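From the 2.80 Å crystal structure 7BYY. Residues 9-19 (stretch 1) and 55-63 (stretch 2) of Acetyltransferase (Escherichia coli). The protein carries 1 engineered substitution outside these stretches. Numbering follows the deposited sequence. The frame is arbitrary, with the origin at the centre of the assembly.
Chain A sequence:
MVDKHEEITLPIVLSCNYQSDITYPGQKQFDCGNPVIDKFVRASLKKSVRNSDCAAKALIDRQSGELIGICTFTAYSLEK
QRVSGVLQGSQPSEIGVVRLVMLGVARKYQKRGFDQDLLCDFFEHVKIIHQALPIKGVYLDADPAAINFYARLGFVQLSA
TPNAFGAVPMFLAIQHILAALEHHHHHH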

ATOM      1  N   THR A   9      -2.636 -29.821  20.413  1.00109.48           N
ATOM      2  CA  THR A   9      -3.844 -29.538  19.645  1.00109.13           C
ATOM      3  C   THR A   9      -3.526 -28.687  18.419  1.00109.02           C
ATOM      4  O   THR A   9      -3.588 -27.458  18.468  1.00109.34           O
ATOM      5  CB  THR A   9      -4.905 -28.815  20.502  1.00108.15           C
ATOM      6  OG1 THR A   9      -4.494 -27.463  20.741  1.00107.11           O
ATOM      7  CG2 THR A   9      -5.094 -29.527  21.835  1.00108.62           C
ATOM      8  N   LEU A  10      -3.189 -29.356  17.318  1.00108.79           N
ATOM      9  CA  LEU A  10      -2.827 -28.658  16.096  1.00105.00           C
ATOM     10  C   LEU A  10      -4.049 -27.969  15.485  1.00100.35           C
ATOM     11  O   LEU A  10      -5.167 -28.485  15.562  1.00100.90           O
ATOM     12  CB  LEU A  10      -2.226 -29.630  15.086  1.00106.45           C
ATOM     13  CG  LEU A  10      -0.741 -29.944  15.263  1.00108.29           C
ATOM     14  CD1 LEU A  10      -0.371 -31.204  14.496  1.00109.93           C
ATOM     15  CD2 LEU A  10       0.116 -28.765  14.821  1.00106.86           C
ATOM     16  N   PRO A  11      -3.858 -26.802  14.873  1.00 92.02           N
ATOM     17  CA  PRO A  11      -4.988 -26.111  14.243  1.00 85.37           C
ATOM     18  C   PRO A  11      -5.539 -26.905  13.071  1.00 77.92           C
ATOM     19  O   PRO A  11      -4.821 -27.640  12.389  1.00 78.53           O
ATOM     20  CB  PRO A  11      -4.380 -24.782  13.779  1.00 84.06           C
ATOM     21  CG  PRO A  11      -2.918 -25.060  13.647  1.00 86.07           C
ATOM     22  CD  PRO A  11      -2.597 -26.057  14.724  1.00 90.16           C
ATOM     23  N   ILE A  12      -6.839 -26.749  12.844  1.00 70.47           N
ATOM     24  CA  ILE A  12      -7.520 -27.524  11.813  1.00 66.13           C
ATOM     25  C   ILE A  12      -7.429 -26.845  10.453  1.00 58.95           C
ATOM     26  O   ILE A  12      -7.191 -27.505   9.439  1.00 57.69           O
ATOM     27  CB  ILE A  12      -8.982 -27.773  12.235  1.00 68.49           C
ATOM     28  CG1 ILE A  12      -9.018 -28.572  13.537  1.00 70.98           C
ATOM     29  CG2 ILE A  12      -9.736 -28.508  11.144  1.00 69.05           C
ATOM     30  CD1 ILE A  12      -8.052 -29.742  13.561  1.00 72.58           C
ATOM     31  N   VAL A  13      -7.608 -25.528  10.408  1.00 54.29           N
ATOM     32  CA  VAL A  13      -7.443 -24.756   9.184  1.00 50.61           C
ATOM     33  C   VAL A  13      -6.199 -23.890   9.321  1.00 50.53           C
ATOM     34  O   VAL A  13      -5.794 -23.512  10.426  1.00 50.94           O
ATOM     35  CB  VAL A  13      -8.684 -23.896   8.865  1.00 49.27           C
ATOM     36  CG1 VAL A  13      -9.946 -24.741   8.943  1.00 49.94           C
ATOM     37  CG2 VAL A  13      -8.774 -22.704   9.807  1.00 49.25           C
ATOM     38  N   LEU A  14      -5.585 -23.584   8.181  1.00 50.81           N
ATOM     39  CA  LEU A  14      -4.360 -22.802   8.134  1.00 48.15           C
ATOM     40  C   LEU A  14      -4.552 -21.585   7.242  1.00 45.88           C
ATOM     41  O   LEU A  14      -5.279 -21.632   6.245  1.00 44.17           O
ATOM     42  CB  LEU A  14      -3.180 -23.639   7.619  1.00 48.81           C
ATOM     43  CG  LEU A  14      -2.904 -24.961   8.340  1.00 50.73           C
ATOM     44  CD1 LEU A  14      -1.681 -25.650   7.753  1.00 50.17           C
ATOM     45  CD2 LEU A  14      -2.737 -24.736   9.838  1.00 51.35           C
ATOM     46  N   SER A  15      -3.897 -20.491   7.617  1.00 49.92           N
ATOM     47  CA  SER A  15      -3.888 -19.268   6.827  1.00 52.79           C
ATOM     48  C   SER A  15      -2.559 -19.164   6.092  1.00 52.47           C
ATOM     49  O   SER A  15      -1.493 -19.256   6.711  1.00 50.14           O
ATOM     50  CB  SER A  15      -4.108 -18.043   7.716  1.00 55.56           C
ATOM     51  OG  SER A  15      -4.276 -16.869   6.938  1.00 58.34           O
ATOM     52  N   CYS A  16      -2.623 -18.984   4.774  1.00 54.00           N
ATOM     53  CA  CYS A  16      -1.428 -18.936   3.945  1.00 55.03           C
ATOM     54  C   CYS A  16      -1.544 -17.808   2.935  1.00 53.85           C
ATOM     55  O   CYS A  16      -2.630 -17.543   2.413  1.00 55.04           O
ATOM     56  CB  CYS A  16      -1.203 -20.260   3.195  1.00 56.85           C
ATOM     57  SG  CYS A  16      -1.388 -21.765   4.187  1.00 61.36           S
ATOM     58  N   ASN A  17      -0.422 -17.144   2.670  1.00 50.82           N
ATOM     59  CA  ASN A  17      -0.319 -16.284   1.498  1.00 46.90           C
ATOM     60  C   ASN A  17      -0.272 -17.164   0.259  1.00 43.26           C
ATOM     61  O   ASN A  17       0.653 -17.966   0.100  1.00 43.26           O
ATOM     62  CB  ASN A  17       0.927 -15.407   1.582  1.00 50.79           C
ATOM     63  CG  ASN A  17       0.702 -14.151   2.392  1.00 55.92           C
ATOM     64  OD1 ASN A  17       0.966 -14.119   3.593  1.00 56.57           O
ATOM     65  ND2 ASN A  17       0.214 -13.101   1.738  1.00 59.44           N
ATOM     66  N   TYR A  18      -1.272 -17.033  -0.608  1.00 42.94           N
ATOM     67  CA  TYR A  18      -1.389 -17.947  -1.735  1.00 46.30           C
ATOM     68  C   TYR A  18      -0.188 -17.821  -2.662  1.00 52.67           C
ATOM     69  O   TYR A  18       0.190 -16.717  -3.065  1.00 51.84           O
ATOM     70  CB  TYR A  18      -2.678 -17.684  -2.512  1.00 38.85           C
ATOM     71  CG  TYR A  18      -2.721 -18.445  -3.814  1.00 31.82           C
ATOM     72  CD1 TYR A  18      -2.507 -17.799  -5.024  1.00 29.80           C
ATOM     73  CD2 TYR A  18      -2.942 -19.816  -3.831  1.00 30.35           C
ATOM     74  CE1 TYR A  18      -2.527 -18.494  -6.217  1.00 30.72           C
ATOM     75  CE2 TYR A  18      -2.963 -20.520  -5.017  1.00 31.52           C
ATOM     76  CZ  TYR A  18      -2.755 -19.852  -6.208  1.00 31.72           C
ATOM     77  OH  TYR A  18      -2.775 -20.542  -7.395  1.00 34.48           O
ATOM     78  N   GLN A  19       0.409 -18.960  -2.999  1.00 62.66           N
ATOM     79  CA  GLN A  19       1.526 -19.024  -3.931  1.00 65.95           C
ATOM     80  C   GLN A  19       0.998 -19.373  -5.316  1.00 66.20           C
ATOM     81  O   GLN A  19       0.212 -20.314  -5.466  1.00 67.29           O
ATOM     82  CB  GLN A  19       2.561 -20.056  -3.479  1.00 70.39           C
ATOM     83  CG  GLN A  19       2.843 -20.042  -1.985  1.00 73.57           C
ATOM     84  CD  GLN A  19       4.198 -19.448  -1.652  1.00 77.72           C
ATOM     85  OE1 GLN A  19       5.185 -19.679  -2.355  1.00 79.96           O
ATOM     86  NE2 GLN A  19       4.255 -18.674  -0.572  1.00 77.98           N
ATOM     87  N   ALA A  55      -2.656  -9.362  -3.988  1.00 30.26           N
ATOM     88  CA  ALA A  55      -2.208 -10.405  -3.081  1.00 33.43           C
ATOM     89  C   ALA A  55      -3.409 -11.228  -2.636  1.00 37.14           C
ATOM     90  O   ALA A  55      -4.540 -10.734  -2.604  1.00 36.79           O
ATOM     91  CB  ALA A  55      -1.495  -9.825  -1.861  1.00 35.63           C
ATOM     92  N   ALA A  56      -3.157 -12.488  -2.294  1.00 40.16           N
ATOM     93  CA  ALA A  56      -4.218 -13.424  -1.957  1.00 40.73           C
ATOM     94  C   ALA A  56      -3.939 -14.087  -0.617  1.00 42.46           C
ATOM     95  O   ALA A  56      -2.804 -14.480  -0.329  1.00 41.02           O
ATOM     96  CB  ALA A  56      -4.378 -14.498  -3.039  1.00 42.94           C
ATOM     97  N   LYS A  57      -4.986 -14.206   0.194  1.00 45.20           N
ATOM     98  CA  LYS A  57      -4.952 -14.943   1.450  1.00 45.23           C
ATOM     99  C   LYS A  57      -5.845 -16.167   1.320  1.00 46.06           C
ATOM    100  O   LYS A  57      -7.002 -16.054   0.900  1.00 47.51           O
ATOM    101  CB  LYS A  57      -5.415 -14.067   2.614  1.00 48.01           C
ATOM    102  CG  LYS A  57      -4.281 -13.450   3.402  1.00 53.79           C
ATOM    103  CD  LYS A  57      -3.546 -14.498   4.220  1.00 59.31           C
ATOM    104  CE  LYS A  57      -2.109 -14.076   4.477  1.00 60.54           C
ATOM    105  NZ  LYS A  57      -2.026 -12.642   4.864  1.00 60.95           N
ATOM    106  N   ALA A  58      -5.309 -17.331   1.677  1.00 44.88           N
ATOM    107  CA  ALA A  58      -6.004 -18.597   1.499  1.00 42.91           C
ATOM    108  C   ALA A  58      -6.315 -19.238   2.844  1.00 42.05           C
ATOM    109  O   ALA A  58      -5.577 -19.070   3.820  1.00 43.77           O
ATOM    110  CB  ALA A  58      -5.176 -19.565   0.646  1.00 41.65           C
ATOM    111  N   LEU A  59      -7.422 -19.975   2.881  1.00 40.05           N
ATOM    112  CA  LEU A  59      -7.793 -20.811   4.018  1.00 36.80           C
ATOM    113  C   LEU A  59      -7.727 -22.263   3.568  1.00 36.01           C
ATOM    114  O   LEU A  59      -8.577 -22.719   2.797  1.00 36.70           O
ATOM    115  CB  LEU A  59      -9.186 -20.461   4.531  1.00 37.07           C
ATOM    116  CG  LEU A  59      -9.234 -19.494   5.709  1.00 36.70           C
ATOM    117  CD1 LEU A  59     -10.568 -19.598   6.425  1.00 34.64           C
ATOM    118  CD2 LEU A  59      -8.078 -19.761   6.660  1.00 38.89           C
ATOM    119  N   ILE A  60      -6.722 -22.985   4.050  1.00 35.80           N
ATOM    120  CA  ILE A  60      -6.469 -24.361   3.646  1.00 38.02           C
ATOM    121  C   ILE A  60      -6.797 -25.283   4.811  1.00 42.41           C
ATOM    122  O   ILE A  60      -6.515 -24.960   5.971  1.00 41.56           O
ATOM    123  CB  ILE A  60      -5.009 -24.547   3.187  1.00 35.93           C
ATOM    124  CG1 ILE A  60      -4.643 -23.490   2.139  1.00 32.12           C
ATOM    125  CG2 ILE A  60      -4.784 -25.954   2.647  1.00 35.64           C
ATOM    126  CD1 ILE A  60      -5.574 -23.462   0.943  1.00 31.95           C
ATOM    127  N   ASP A  61      -7.411 -26.423   4.501  1.00 46.41           N
ATOM    128  CA  ASP A  61      -7.616 -27.469   5.495  1.00 48.56           C
ATOM    129  C   ASP A  61      -6.307 -28.222   5.686  1.00 49.11           C
ATOM    130  O   ASP A  61      -5.734 -28.730   4.717  1.00 51.77           O
ATOM    131  CB  ASP A  61      -8.730 -28.417   5.056  1.00 50.83           C
ATOM    132  CG  ASP A  61      -9.057 -29.458   6.112  1.00 53.95           C
ATOM    133  OD1 ASP A  61      -9.549 -29.071   7.191  1.00 54.64           O
ATOM    134  OD2 ASP A  61      -8.823 -30.661   5.863  1.00 55.45           O
ATOM    135  N   ARG A  62      -5.825 -28.288   6.928  1.00 48.92           N
ATOM    136  CA  ARG A  62      -4.544 -28.942   7.174  1.00 50.14           C
ATOM    137  C   ARG A  62      -4.593 -30.423   6.824  1.00 51.16           C
ATOM    138  O   ARG A  62      -3.599 -30.983   6.350  1.00 52.85           O
ATOM    139  CB  ARG A  62      -4.129 -28.750   8.633  1.00 52.29           C
ATOM    140  CG  ARG A  62      -2.781 -29.360   8.984  1.00 56.36           C
ATOM    141  CD  ARG A  62      -2.588 -29.417  10.488  1.00 60.94           C
ATOM    142  NE  ARG A  62      -3.774 -29.938  11.165  1.00 65.45           N
ATOM    143  CZ  ARG A  62      -4.050 -31.230  11.303  1.00 68.23           C
ATOM    144  NH1 ARG A  62      -5.156 -31.609  11.934  1.00 70.02           N
ATOM    145  NH2 ARG A  62      -3.222 -32.145  10.816  1.00 68.48           N
ATOM    146  N   GLN A  63      -5.742 -31.067   7.027  1.00 52.94           N
ATOM    147  CA  GLN A  63      -5.843 -32.502   6.790  1.00 57.01           C
ATOM    148  C   GLN A  63      -5.922 -32.817   5.300  1.00 54.79           C
ATOM    149  O   GLN A  63      -5.096 -33.567   4.767  1.00 55.77           O
ATOM    150  CB  GLN A  63      -7.062 -33.067   7.526  1.00 62.18           C
ATOM    151  CG  GLN A  63      -7.148 -34.583   7.508  1.00 67.93           C
ATOM    152  CD  GLN A  63      -5.940 -35.239   8.149  1.00 71.44           C
ATOM    153  OE1 GLN A  63      -5.502 -34.841   9.231  1.00 71.95           O
ATOM    154  NE2 GLN A  63      -5.389 -36.247   7.478  1.00 72.46           N
TER

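The two stretches run side by side as neighbouring antiparallel strands. Their N-to-C directions differ by 149°, and their axes approach to 4.6 Å. L14 and C16 each bond in both directions. L14 N donates to I60 O at 2.8 Å, and I60 N returns to L14 O at 3.0 Å. C16 N donates to A58 O at 3.1 Å, and A58 N returns to C16 O at 2.8 Å. V13 with D61, S15 with L59 and N17 with K57 are the non-hydrogen-bonded pairs between and beyond these. At these pairs alpha carbons approach carbonyls across the gap: S15 CA lies 3.5 Å from A58 O, a CA-H...O contact. Two more backbone bonds extend the ladder. Y18 N donates to A56 O at 3.0 Å, and R62 N donates to I12 O at 3.0 Å.

Side chains alternate between the two faces of the sheet. L14, C16, A58 and I60 share one face. C16 SG meets I60 CG1 at 4.2 Å, an apolar contact. Near one end of the pairing, Y18 CB packs on A56 CB at 3.6 Å and on A58 CB at 4.4 Å. The Y18 ring lies oblique to A56 CB.

V13, S15, N17, K57, L59 and D61 share the other face. V13 CG2 touches L59 CD2 at 4.4 Å. The K57 side chain runs past two polar groups: K57 CD is 3.7 Å from S15 OG, and K57 CE is 3.2 Å from N17 OD1. Neither is a hydrogen bond.

R62 has the most area covered by the other stretch. R62 NE donates to P11 O at 2.8 Å, so the charged guanidinium meets a backbone carbonyl. L10 CB lies over one guanidinium face, 4.2 Å from R62 NE. I12 CD1 sits at the guanidinium edge, 3.8 Å from R62 NH1. Lower down the side chain, R62 CB packs against L14 CG at 4.0 Å.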